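Local coordinates for flavin reductase domain protein, FMN-binding (Shewanella baltica, PDB 3HMZ), which binds flavin mononucleotide and is probably an NAD(P)-linked oxidoreductase of the flavin reductase-like family, at residues A[19-22]-A[23-26]; A[68-71]-A[72-76]; A[104-107]-A[108-111]; A[140-143]-A[144-148]; A[168-171]-A[172-175]. All coordinates share one frame; numbering follows the deposited sequence.

Contact 1: residues A[19-22]-A[23-26]; sequences LAKA and YRLL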
# COMPACT_ATOMS: atom_id res chain seq x y z
N LEU A 19 -1.82 20.22 0.72
CA LEU A 19 -2.65 19.21 0.08
C LEU A 19 -1.93 18.45 -1.05
O LEU A 19 -2.07 17.23 -1.14
CB LEU A 19 -3.99 19.79 -0.37
CG LEU A 19 -5.17 18.86 -0.50
CD1 LEU A 19 -5.44 18.07 0.79
CD2 LEU A 19 -6.39 19.67 -0.97
N ALA A 20 -1.10 19.16 -1.81
CA ALA A 20 -0.29 18.58 -2.88
C ALA A 20 0.75 17.55 -2.40
O ALA A 20 1.34 16.86 -3.24
CB ALA A 20 0.44 19.71 -3.64
N LYS A 21 1.06 17.52 -1.10
CA LYS A 21 1.99 16.53 -0.52
C LYS A 21 1.29 15.47 0.31
O LYS A 21 1.99 14.57 0.82
CB LYS A 21 3.04 17.22 0.34
CG LYS A 21 3.85 18.22 -0.49
CD LYS A 21 5.25 18.27 -0.16
CE LYS A 21 6.04 19.28 -1.01
NZ LYS A 21 6.02 19.03 -2.50
N ALA A 22 -0.04 15.57 0.46
CA ALA A 22 -0.80 14.62 1.28
C ALA A 22 -0.56 13.15 0.89
O ALA A 22 -0.55 12.28 1.75
CB ALA A 22 -2.34 14.95 1.24
N TYR A 23 -0.37 12.89 -0.40
CA TYR A 23 -0.14 11.49 -0.87
C TYR A 23 1.08 10.86 -0.17
O TYR A 23 1.12 9.63 0.03
CB TYR A 23 0.04 11.41 -2.39
CG TYR A 23 1.38 11.90 -2.85
CD1 TYR A 23 1.66 13.26 -3.03
CD2 TYR A 23 2.41 11.00 -3.06
CE1 TYR A 23 2.93 13.70 -3.38
CE2 TYR A 23 3.67 11.43 -3.42
CZ TYR A 23 3.93 12.78 -3.60
OH TYR A 23 5.19 13.21 -3.94
N ARG A 24 2.04 11.69 0.23
CA ARG A 24 3.26 11.17 0.88
C ARG A 24 2.98 10.51 2.24
O ARG A 24 3.75 9.67 2.69
CB ARG A 24 4.29 12.26 1.05
CG ARG A 24 4.79 12.76 -0.29
CD ARG A 24 5.86 13.73 -0.10
NE ARG A 24 6.31 14.31 -1.36
CZ ARG A 24 7.25 15.24 -1.44
NH1 ARG A 24 7.79 15.74 -0.34
NH2 ARG A 24 7.61 15.71 -2.63
N LEU A 25 1.85 10.87 2.85
CA LEU A 25 1.46 10.30 4.12
C LEU A 25 1.19 8.78 3.98
O LEU A 25 1.22 8.06 4.98
CB LEU A 25 0.22 11.02 4.68
CG LEU A 25 0.45 12.51 4.98
CD1 LEU A 25 -0.87 13.23 5.31
CD2 LEU A 25 1.49 12.73 6.10
N LEU A 26 0.84 8.32 2.77
CA LEU A 26 0.50 6.93 2.54
C LEU A 26 1.47 6.22 1.61
O LEU A 26 1.26 5.06 1.29
CB LEU A 26 -0.91 6.82 1.95
CG LEU A 26 -2.03 7.41 2.78
CD1 LEU A 26 -3.36 7.26 2.07
CD2 LEU A 26 -2.08 6.79 4.20
O HOH W 1 -1.22 14.93 -2.43
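Tyr23 turns one ring edge to the residues before it: CE1 lies 3.5 Å from Ala20 O, near the ring plane. Its CG sits between its own N and carbonyl carbon (chi1 75°), which brings the ring's edge back beside the preceding turn. The backbone N donates 3.0 Å to a water that in turn donates to Leu19 O. Beyond the two segments the ring meets Phe55 edge-to-face and packs on Trp49 of the second subunit. At Arg24 the backbone N gives a 2.9 Å bond to Lys21 O. Leu25 N repeats this one residue on, reaching Ala22 O at 3.0 Å; these are i+3 to i turn bonds in the connection from strand 14-16 to strand 32-38, with the water serving the amide of Tyr23. The Arg24 chain runs extended beside Lys21, whose CD lies over one guanidinium face, 3.6 Å from NH1. Lys21 NZ and Arg24 NH2, like charges, are 3.7 Å apart. Arg24 CG lies over a face of the Tyr23 ring, NE donates in the guanidinium plane to Tyr23 OH (3.0 Å, 175°), and NH1 bonds Gly167 O, two bonds that fix the rotation of the group. Leu25 CB touches Ala22 O at 3.3 Å, while its side chain packs on Ala157, Ala159 and Phe164.

Contact 2: residues A[68-71]-A[72-76]; sequences TKTR and EFIEQ. With FMN (flavin mononucleotide), chain B.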
# COMPACT_ATOMS: atom_id res chain seq x y z
N THR A 68 -18.63 -4.93 6.95
CA THR A 68 -18.22 -3.89 7.91
C THR A 68 -19.24 -2.80 8.17
O THR A 68 -19.88 -2.30 7.25
CB THR A 68 -16.87 -3.24 7.55
OG1 THR A 68 -16.99 -2.42 6.38
CG2 THR A 68 -15.77 -4.25 7.38
N LYS A 69 -19.38 -2.44 9.45
CA LYS A 69 -20.25 -1.34 9.83
C LYS A 69 -19.69 -0.03 9.29
O LYS A 69 -20.43 0.81 8.82
CB LYS A 69 -20.46 -1.28 11.35
CG LYS A 69 -21.44 -0.18 11.82
CD LYS A 69 -22.86 -0.33 11.26
CE LYS A 69 -23.55 -1.53 11.75
NZ LYS A 69 -25.05 -1.40 11.35
N THR A 70 -18.37 0.10 9.27
CA THR A 70 -17.76 1.32 8.73
C THR A 70 -18.15 1.58 7.27
O THR A 70 -18.43 2.71 6.90
CB THR A 70 -16.22 1.32 8.92
OG1 THR A 70 -15.92 1.07 10.29
CG2 THR A 70 -15.65 2.66 8.54
N ARG A 71 -18.19 0.52 6.46
CA ARG A 71 -18.64 0.67 5.07
C ARG A 71 -20.05 1.27 5.00
O ARG A 71 -20.33 2.18 4.19
CB ARG A 71 -18.60 -0.66 4.35
CG ARG A 71 -19.20 -0.60 2.98
CD ARG A 71 -18.99 -1.87 2.27
NE ARG A 71 -19.76 -1.90 1.02
CZ ARG A 71 -19.42 -2.55 -0.09
NH1 ARG A 71 -18.26 -3.22 -0.15
NH2 ARG A 71 -20.22 -2.51 -1.17
N GLU A 72 -20.93 0.75 5.84
CA GLU A 72 -22.31 1.27 5.89
C GLU A 72 -22.32 2.77 6.17
O GLU A 72 -23.00 3.56 5.51
CB GLU A 72 -23.11 0.51 6.94
CG GLU A 72 -24.57 0.94 7.08
CD GLU A 72 -25.22 0.21 8.21
OE1 GLU A 72 -25.09 -1.03 8.24
OE2 GLU A 72 -25.80 0.92 9.10
N PHE A 73 -21.52 3.18 7.16
CA PHE A 73 -21.44 4.60 7.52
C PHE A 73 -20.93 5.45 6.37
O PHE A 73 -21.40 6.58 6.16
CB PHE A 73 -20.54 4.78 8.75
CG PHE A 73 -21.17 4.40 10.06
CD1 PHE A 73 -22.40 3.70 10.16
CD2 PHE A 73 -20.49 4.71 11.24
CE1 PHE A 73 -22.92 3.38 11.40
CE2 PHE A 73 -21.03 4.37 12.49
CZ PHE A 73 -22.23 3.69 12.56
N ILE A 74 -19.90 4.93 5.67
CA ILE A 74 -19.35 5.63 4.51
C ILE A 74 -20.38 5.77 3.36
O ILE A 74 -20.48 6.82 2.75
CB ILE A 74 -18.03 5.01 4.05
CG1 ILE A 74 -16.99 5.30 5.15
CG2 ILE A 74 -17.57 5.61 2.73
CD1 ILE A 74 -15.63 4.60 4.98
N GLU A 75 -21.12 4.71 3.12
CA GLU A 75 -22.16 4.72 2.08
C GLU A 75 -23.24 5.73 2.43
O GLU A 75 -23.72 6.42 1.55
CB GLU A 75 -22.75 3.34 1.92
CG GLU A 75 -21.81 2.33 1.24
CD GLU A 75 -22.24 0.88 1.42
OE1 GLU A 75 -23.00 0.56 2.37
OE2 GLU A 75 -21.79 0.04 0.62
N GLN A 76 -23.57 5.82 3.71
CA GLN A 76 -24.61 6.73 4.16
C GLN A 76 -24.14 8.19 4.18
O GLN A 76 -24.85 9.07 3.75
CB GLN A 76 -25.14 6.29 5.53
CG GLN A 76 -25.88 4.96 5.50
CD GLN A 76 -26.14 4.36 6.89
OE1 GLN A 76 -25.62 4.82 7.91
NE2 GLN A 76 -26.96 3.31 6.92
N1 FMN B . -11.25 -4.97 6.37
C2 FMN B . -11.48 -4.40 5.14
O2 FMN B . -12.63 -4.36 4.71
N3 FMN B . -10.42 -3.86 4.43
C4 FMN B . -9.13 -3.90 4.88
O4 FMN B . -8.23 -3.41 4.16
C4A FMN B . -8.91 -4.50 6.13
N5 FMN B . -7.63 -4.56 6.66
C5A FMN B . -7.40 -4.97 7.97
C6 FMN B . -6.13 -4.85 8.55
C7 FMN B . -5.89 -5.27 9.86
C7M FMN B . -4.54 -5.12 10.47
C8 FMN B . -6.94 -5.83 10.59
C8M FMN B . -6.73 -6.32 12.01
C9 FMN B . -8.20 -5.93 10.00
C9A FMN B . -8.47 -5.52 8.71
N10 FMN B . -9.73 -5.60 8.11
C10 FMN B . -9.96 -5.03 6.87
C1' FMN B . -10.94 -6.06 8.88
C2' FMN B . -11.78 -4.95 9.52
O2' FMN B . -10.97 -3.96 10.16
C3' FMN B . -12.71 -5.65 10.51
O3' FMN B . -13.61 -6.48 9.79
C4' FMN B . -13.40 -4.69 11.49
O4' FMN B . -13.83 -5.48 12.60
C5' FMN B . -14.59 -3.94 10.91
O5' FMN B . -15.16 -3.17 11.96
P FMN B . -16.62 -2.52 11.78
O1P FMN B . -16.92 -1.98 13.17
O2P FMN B . -16.59 -1.48 10.70
O3P FMN B . -17.57 -3.62 11.39
O HOH W 2 -26.24 1.04 12.09
O HOH W 3 -23.13 -2.25 -0.32
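Lys69 reaches along Glu72 and Phe73 on the first turn of helix 69-77, whose N-terminus holds the FMN phosphate in this split-barrel flavin-binding fold. Its CB stands beside the phosphate, 3.7 Å from FMN O3P. CG then passes over one face of the Phe73 ring, 4.3 Å from the centroid and 27° off the normal, a CH-pi contact. CD continues across the CE1 side of that ring, and CE turns toward the carboxylate of Glu72; the bends at chi2 and chi3 bring the chain round beside the glutamate, both pointing the same way. At the tip, NZ forms a salt bridge with Glu72 OE1 (3.1 Å), on the syn side though tilted from the carboxylate plane, with a weaker bond to OE2 and a shared water. The ammonium turns to the glutamate, whereas the backbone serves the ligand: Lys69 N donates to FMN O3P (2.9 Å), and FMN O2P is gripped twice by Thr70, through N and through OG1 (2.7 Å). Thr68 is the N-cap, its OG1 accepting from Arg71 N at 3.2 Å and also hydrogen-bonded to Asp65 O. The backbone N-H groups of the first turn and the helix end probably stabilise the phosphate charge. On another side of the helix Arg71, whose NH1 is salt-bridged to Asp148, also bonds Glu75: NE meets OE2 at 2.8 Å from above the carboxylate plane, the two flat groups standing 87° apart. A water bridges the same pair, accepting from Arg71 NH2 at 3.0 Å and donating to Glu75 OE2.

Contact 3: residues A[104-107]-A[108-111]; sequences DANK and LLNC. With FMN (flavin mononucleotide), chain B; EDO (1,2-ethanediol), chain F.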
# COMPACT_ATOMS: atom_id res chain seq x y z
N ASP A 104 -21.12 -4.69 19.28
CA ASP A 104 -20.98 -4.02 20.58
C ASP A 104 -20.93 -2.55 20.33
O ASP A 104 -19.95 -2.04 19.79
CB ASP A 104 -19.74 -4.50 21.34
CG ASP A 104 -19.72 -4.03 22.83
OD1 ASP A 104 -20.31 -3.02 23.17
OD2 ASP A 104 -19.10 -4.72 23.67
N ALA A 105 -21.97 -1.84 20.77
CA ALA A 105 -22.06 -0.37 20.64
C ALA A 105 -20.91 0.36 21.33
O ALA A 105 -20.64 1.49 20.99
CB ALA A 105 -23.38 0.12 21.21
N ASN A 106 -20.27 -0.29 22.30
CA ASN A 106 -19.14 0.26 23.04
C ASN A 106 -17.80 -0.09 22.42
O ASN A 106 -16.80 0.01 23.09
CB ASN A 106 -19.19 -0.21 24.51
CG ASN A 106 -20.39 0.34 25.27
OD1 ASN A 106 -21.01 -0.39 26.07
ND2 ASN A 106 -20.76 1.57 25.00
N LYS A 107 -17.78 -0.50 21.15
CA LYS A 107 -16.51 -0.87 20.49
C LYS A 107 -15.36 0.10 20.79
O LYS A 107 -14.27 -0.35 21.16
CB LYS A 107 -16.72 -0.97 18.97
CG LYS A 107 -15.45 -1.24 18.22
CD LYS A 107 -15.65 -1.38 16.75
CE LYS A 107 -14.29 -1.64 16.05
NZ LYS A 107 -14.44 -1.69 14.55
N LEU A 108 -15.60 1.39 20.59
CA LEU A 108 -14.52 2.37 20.72
C LEU A 108 -13.94 2.40 22.12
O LEU A 108 -12.72 2.37 22.27
CB LEU A 108 -14.91 3.73 20.17
CG LEU A 108 -15.32 3.71 18.69
CD1 LEU A 108 -15.55 5.14 18.21
CD2 LEU A 108 -14.30 3.01 17.71
N LEU A 109 -14.80 2.39 23.15
CA LEU A 109 -14.24 2.37 24.51
C LEU A 109 -13.55 1.02 24.78
O LEU A 109 -12.51 1.00 25.44
CB LEU A 109 -15.22 2.83 25.62
CG LEU A 109 -16.33 2.00 26.22
CD1 LEU A 109 -15.83 0.69 26.86
CD2 LEU A 109 -17.08 2.76 27.25
N ASN A 110 -14.06 -0.09 24.24
CA ASN A 110 -13.42 -1.40 24.38
C ASN A 110 -12.04 -1.49 23.74
O ASN A 110 -11.14 -2.16 24.26
CB ASN A 110 -14.27 -2.50 23.70
CG ASN A 110 -15.62 -2.67 24.32
OD1 ASN A 110 -15.94 -2.18 25.44
ND2 ASN A 110 -16.48 -3.36 23.56
N CYS A 111 -11.87 -0.80 22.62
CA CYS A 111 -10.65 -0.84 21.84
C CYS A 111 -9.65 0.25 22.27
O CYS A 111 -8.54 0.28 21.76
CB CYS A 111 -10.97 -0.71 20.34
SG CYS A 111 -11.82 -2.13 19.61
N1 FMN B . -11.25 -4.97 6.37
C2 FMN B . -11.48 -4.40 5.14
O2 FMN B . -12.63 -4.36 4.71
N3 FMN B . -10.42 -3.86 4.43
C4 FMN B . -9.13 -3.90 4.88
O4 FMN B . -8.23 -3.41 4.16
C4A FMN B . -8.91 -4.50 6.13
N5 FMN B . -7.63 -4.56 6.66
C5A FMN B . -7.40 -4.97 7.97
C6 FMN B . -6.13 -4.85 8.55
C7 FMN B . -5.89 -5.27 9.86
C7M FMN B . -4.54 -5.12 10.47
C8 FMN B . -6.94 -5.83 10.59
C8M FMN B . -6.73 -6.32 12.01
C9 FMN B . -8.20 -5.93 10.00
C9A FMN B . -8.47 -5.52 8.71
N10 FMN B . -9.73 -5.60 8.11
C10 FMN B . -9.96 -5.03 6.87
C1' FMN B . -10.94 -6.06 8.88
C2' FMN B . -11.78 -4.95 9.52
O2' FMN B . -10.97 -3.96 10.16
C3' FMN B . -12.71 -5.65 10.51
O3' FMN B . -13.61 -6.48 9.79
C4' FMN B . -13.40 -4.69 11.49
O4' FMN B . -13.83 -5.48 12.60
C5' FMN B . -14.59 -3.94 10.91
O5' FMN B . -15.16 -3.17 11.96
P FMN B . -16.62 -2.52 11.78
O1P FMN B . -16.92 -1.98 13.17
O2P FMN B . -16.59 -1.48 10.70
O3P FMN B . -17.57 -3.62 11.39
C1 EDO F . -4.96 0.25 24.17
O1 EDO F . -5.80 0.99 25.08
C2 EDO F . -5.67 0.10 22.83
O2 EDO F . -6.61 -0.96 22.89
O HOH W 4 -18.31 2.65 20.10
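An Asx turn and a type I beta turn from Asp104 to Lys107 lead into helix 107-111, and Asp104 meets Asn110 across this junction. Asp104 OD1 accepts from Asn106 N at 2.9 Å, the donor lying above the carboxylate plane, while Asp104 O takes Lys107 N (3.0 Å). The second carboxylate oxygen, OD2, receives a weak bond from Asn110 ND2 at 3.0 Å, with the carboxylate and amide planes 74° apart. One oxygen thus closes the turn and the other reaches the helix weakly. Asn106 is the N-cap residue, but its side chain makes no capping bond; its O accepts from Asn110 N (3.0 Å), the first backbone bond of the helix. Lys107 runs fully extended, with CG anti to the backbone N (chi1 176°) and every later torsion also near 180°, which carries its ammonium from the helix start to the cofactor. NZ donates to FMN O1P at 2.9 Å and weakly to FMN O5', and it also bonds Val44 O and Val96 O. These carbonyls, with a weak bond to Gln99 O, would hold the ammonium at the phosphate. Nearer the backbone, Lys107 CG lies 4.0 Å from Cys111 SG. Beyond the segments, Leu108 packs against Asn43 and Val44 of strand 41-55, Cys111 touches Arg95 and Val96 of helix 90-96, and the Lys107 chain runs from the short helix to the FMN phosphate, alongside Leu101 and Asn43.

Contact 4: residues A[140-143]-A[144-148]; sequences EPNN and QLQYD. With EDO (1,2-ethanediol), chain I.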
# COMPACT_ATOMS: atom_id res chain seq x y z
N GLU A 140 -18.93 5.28 -6.86
CA GLU A 140 -18.66 4.43 -8.02
C GLU A 140 -19.39 3.15 -7.77
O GLU A 140 -18.83 2.19 -7.25
CB GLU A 140 -17.14 4.24 -8.18
CG GLU A 140 -16.39 5.46 -8.67
CD GLU A 140 -16.62 5.81 -10.12
OE1 GLU A 140 -17.19 4.96 -10.85
OE2 GLU A 140 -16.26 6.92 -10.53
N PRO A 141 -20.71 3.09 -8.13
CA PRO A 141 -21.48 1.90 -7.80
C PRO A 141 -20.91 0.56 -8.20
O PRO A 141 -20.92 -0.35 -7.39
CB PRO A 141 -22.83 2.14 -8.52
CG PRO A 141 -22.93 3.62 -8.52
CD PRO A 141 -21.54 4.14 -8.73
N ASN A 142 -20.40 0.43 -9.42
CA ASN A 142 -19.88 -0.85 -9.89
C ASN A 142 -18.64 -1.28 -9.12
O ASN A 142 -18.53 -2.42 -8.70
CB ASN A 142 -19.55 -0.82 -11.37
CG ASN A 142 -19.29 -2.21 -11.90
OD1 ASN A 142 -20.17 -3.05 -11.86
ND2 ASN A 142 -18.06 -2.48 -12.31
N ASN A 143 -17.72 -0.34 -8.92
CA ASN A 143 -16.50 -0.68 -8.15
C ASN A 143 -16.86 -1.13 -6.73
O ASN A 143 -16.30 -2.10 -6.21
CB ASN A 143 -15.56 0.52 -8.01
CG ASN A 143 -14.77 0.82 -9.25
OD1 ASN A 143 -14.64 -0.01 -10.15
ND2 ASN A 143 -14.16 2.02 -9.27
N GLN A 144 -17.81 -0.42 -6.13
CA GLN A 144 -18.17 -0.71 -4.74
C GLN A 144 -18.88 -2.06 -4.58
O GLN A 144 -18.64 -2.81 -3.62
CB GLN A 144 -18.98 0.45 -4.16
CG GLN A 144 -18.15 1.73 -4.03
CD GLN A 144 -18.94 3.01 -3.80
OE1 GLN A 144 -18.50 4.08 -4.20
NE2 GLN A 144 -20.12 2.90 -3.17
N LEU A 145 -19.73 -2.40 -5.56
CA LEU A 145 -20.45 -3.66 -5.51
C LEU A 145 -19.59 -4.85 -5.93
O LEU A 145 -19.53 -5.88 -5.22
CB LEU A 145 -21.67 -3.57 -6.46
CG LEU A 145 -22.58 -4.81 -6.48
CD1 LEU A 145 -23.14 -5.14 -5.12
CD2 LEU A 145 -23.71 -4.58 -7.55
N GLN A 146 -18.93 -4.70 -7.08
CA GLN A 146 -18.14 -5.79 -7.68
C GLN A 146 -16.82 -6.07 -6.97
O GLN A 146 -16.43 -7.21 -6.82
CB GLN A 146 -17.87 -5.52 -9.16
CG GLN A 146 -19.14 -5.43 -10.00
CD GLN A 146 -19.98 -6.66 -9.88
OE1 GLN A 146 -19.47 -7.76 -9.78
NE2 GLN A 146 -21.30 -6.47 -9.88
N TYR A 147 -16.14 -5.00 -6.53
CA TYR A 147 -14.80 -5.12 -5.93
C TYR A 147 -14.67 -4.58 -4.54
O TYR A 147 -13.56 -4.58 -4.02
CB TYR A 147 -13.81 -4.36 -6.83
CG TYR A 147 -13.78 -4.82 -8.27
CD1 TYR A 147 -13.28 -6.07 -8.59
CD2 TYR A 147 -14.20 -3.98 -9.30
CE1 TYR A 147 -13.28 -6.52 -9.92
CE2 TYR A 147 -14.17 -4.41 -10.64
CZ TYR A 147 -13.68 -5.67 -10.93
OH TYR A 147 -13.61 -6.09 -12.25
N ASP A 148 -15.75 -4.11 -3.91
CA ASP A 148 -15.62 -3.52 -2.54
C ASP A 148 -14.60 -2.38 -2.52
O ASP A 148 -14.01 -2.08 -1.51
CB ASP A 148 -15.27 -4.63 -1.51
CG ASP A 148 -16.32 -5.70 -1.45
OD1 ASP A 148 -17.51 -5.34 -1.68
OD2 ASP A 148 -15.97 -6.87 -1.22
C1 EDO I . -12.19 -7.35 1.39
O1 EDO I . -12.61 -8.21 2.45
C2 EDO I . -13.35 -7.10 0.44
O2 EDO I . -13.42 -8.04 -0.64
O HOH W 5 -22.23 -3.72 -10.43
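Gln144 folds back on Glu140 at the start of helix 141-147, and this is the tight end of the contact. Its OE1 accepts from Glu140 N at 2.9 Å and 170°, the donor standing 53° above the amide plane, while Gln144 N donates to Glu140 O at 3.0 Å. The two residues are thus joined by a reciprocal pair of bonds, one through the side chain. Further along, Asn143 O takes Tyr147 N (2.9 Å), and Asn143 OD1 comes to the edge of the Tyr147 ring, 4.1 Å from CD2. This side faces the second subunit: Tyr147 OH bonds Glu140 OE2 of the other copy and Glu140 OE2 the Tyr147 OH there, while Asn143 pairs with Asn143 of that subunit. The solvent side, at Leu145 and Gln146, is looser. A water joins Gln146 NE2 to OD1 of Asn142, which also packs on Glu140 of the second subunit; this bridge is provisional, as is the approach of Gln146 CG to Asn142 OD1, because Gln146 has two conformers. Asp148 leaves the helix with positive phi (57°); its OD2 accepts at 2.9 Å from O2 of an ethanediol probably from the crystallisation liquor, whereas OD1 forms salt bridges with Arg71 and Lys66. Here the two copies meet through hydrogen bonds of a carboxylate, a phenol and amides, and the two cationic partners of Asp148 would be expected to keep its carboxylate ionised.

Contact 5: residues A[168-171]-A[172-175]; sequences HWHF and DTAP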
# COMPACT_ATOMS: atom_id res chain seq x y z
N HIS A 168 7.88 15.57 4.43
CA HIS A 168 8.64 14.32 4.58
C HIS A 168 8.45 13.68 5.94
O HIS A 168 8.28 14.34 6.96
CB HIS A 168 10.14 14.57 4.39
CG HIS A 168 10.47 15.13 3.03
ND1 HIS A 168 10.74 14.32 1.95
CD2 HIS A 168 10.47 16.40 2.57
CE1 HIS A 168 10.94 15.09 0.88
NE2 HIS A 168 10.78 16.35 1.23
N TRP A 169 8.51 12.36 5.93
CA TRP A 169 8.54 11.58 7.13
C TRP A 169 9.92 11.69 7.75
O TRP A 169 10.92 11.87 7.03
CB TRP A 169 8.23 10.10 6.86
CG TRP A 169 6.81 9.83 6.53
CD1 TRP A 169 6.29 9.66 5.31
CD2 TRP A 169 5.72 9.73 7.45
NE1 TRP A 169 4.94 9.39 5.38
CE2 TRP A 169 4.55 9.47 6.70
CE3 TRP A 169 5.61 9.86 8.84
CZ2 TRP A 169 3.31 9.28 7.28
CZ3 TRP A 169 4.35 9.69 9.42
CH2 TRP A 169 3.23 9.39 8.64
N HIS A 170 9.95 11.56 9.07
CA HIS A 170 11.20 11.64 9.85
C HIS A 170 11.22 10.52 10.88
O HIS A 170 11.51 10.74 12.03
CB HIS A 170 11.32 13.03 10.47
CG HIS A 170 11.56 14.10 9.47
ND1 HIS A 170 12.79 14.29 8.89
CD2 HIS A 170 10.73 15.01 8.91
CE1 HIS A 170 12.72 15.28 8.02
NE2 HIS A 170 11.47 15.71 8.00
N PHE A 171 10.90 9.30 10.43
CA PHE A 171 10.87 8.16 11.38
C PHE A 171 12.21 7.92 12.09
O PHE A 171 12.24 7.51 13.27
CB PHE A 171 10.44 6.88 10.67
CG PHE A 171 9.05 6.90 10.17
CD1 PHE A 171 7.98 6.94 11.07
CD2 PHE A 171 8.77 6.79 8.81
CE1 PHE A 171 6.67 6.91 10.58
CE2 PHE A 171 7.49 6.76 8.36
CZ PHE A 171 6.44 6.81 9.24
N ASP A 172 13.30 8.22 11.36
CA ASP A 172 14.63 8.00 11.91
C ASP A 172 14.92 8.85 13.14
O ASP A 172 15.62 8.37 14.04
CB ASP A 172 15.74 8.14 10.84
CG ASP A 172 15.82 9.54 10.24
OD1 ASP A 172 14.78 10.21 10.10
OD2 ASP A 172 16.93 9.96 9.88
N THR A 173 14.40 10.07 13.19
CA THR A 173 14.61 10.95 14.32
C THR A 173 13.48 11.02 15.31
O THR A 173 13.72 11.41 16.45
CB THR A 173 14.99 12.39 13.85
OG1 THR A 173 13.98 12.91 12.98
CG2 THR A 173 16.33 12.35 13.12
N ALA A 174 12.26 10.61 14.94
CA ALA A 174 11.15 10.61 15.85
C ALA A 174 11.27 9.44 16.83
O ALA A 174 11.98 8.47 16.56
CB ALA A 174 9.82 10.45 15.06
N PRO A 175 10.52 9.48 17.94
CA PRO A 175 10.50 8.33 18.84
C PRO A 175 10.12 7.04 18.11
O PRO A 175 9.29 7.06 17.21
CB PRO A 175 9.42 8.69 19.85
CG PRO A 175 9.46 10.14 19.89
CD PRO A 175 9.70 10.57 18.49
O HOH W 6 14.82 12.62 9.84
O HOH W 7 9.65 6.95 14.39
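Phe171, Asp172 and His170 bury the most surface where the chain turns away from strand 168-169. The carbonyl of His170 is the hub. Its O accepts from Ala174 N at 3.0 Å, nearly in line with the carbonyl bond, and from Thr173 N at 3.2 Å, this donor lying 56° above the carbonyl plane, so two amides approach one oxygen from distinct directions. Thr173 OG1 rests 3.7 Å from His170 CB, against the base of the imidazole side chain. Asp172 curls back the same way in one of its two conformers: with CG between its own N and carbonyl carbon (chi1 63°), OD1 comes within 3.7 Å of His170 C. A water 2.8 Å from His170 ND1 also lies close to Asp172 OD1 in that conformer, but this second distance is implausibly short, so the link is doubtful. Phe171 points its ring elsewhere. CZ lies over one face of Trp169, offset toward the rim, and the ring packs edge-to-face on Tyr190 of the second subunit and also meets His28. Its carbonyl O takes a bond from a second water (2.9 Å), which also donates to Pro175 O (2.8 Å) and spans the turn's exit. With i+3 and i+4 amides converging on one carbonyl, residues 170-174 form an alpha turn (Ala174 N to His170 O) with a beta-turn-type i+3 bond inside it, a turn after strand 168-169 that places Phe171 against the second subunit.

Along the chain the five contacts follow one another without overlap. Contacts 2 and 3, centres about 17 Å apart, touch the FMN phosphate from two helices, 69-77 and 107-111, and form the phosphate side of the site. Contact 4 lies about 14 Å from contact 2, centre to centre; Arg71 NH1 with Asp148 OD1 (2.7 Å) and Arg71 NH2 with Gln144 O tie the phosphate-binding helix to helix 141-147 and the residue that ends it. Contact 4 thereby links that side to the dimer interface. Contacts 1 and 5, centres about 16 Å apart, meet where Trp169 NE1 bonds Arg24 O; they form a separate region, also touching the second subunit, with contact 5 about 37 Å from contact 4 between centres.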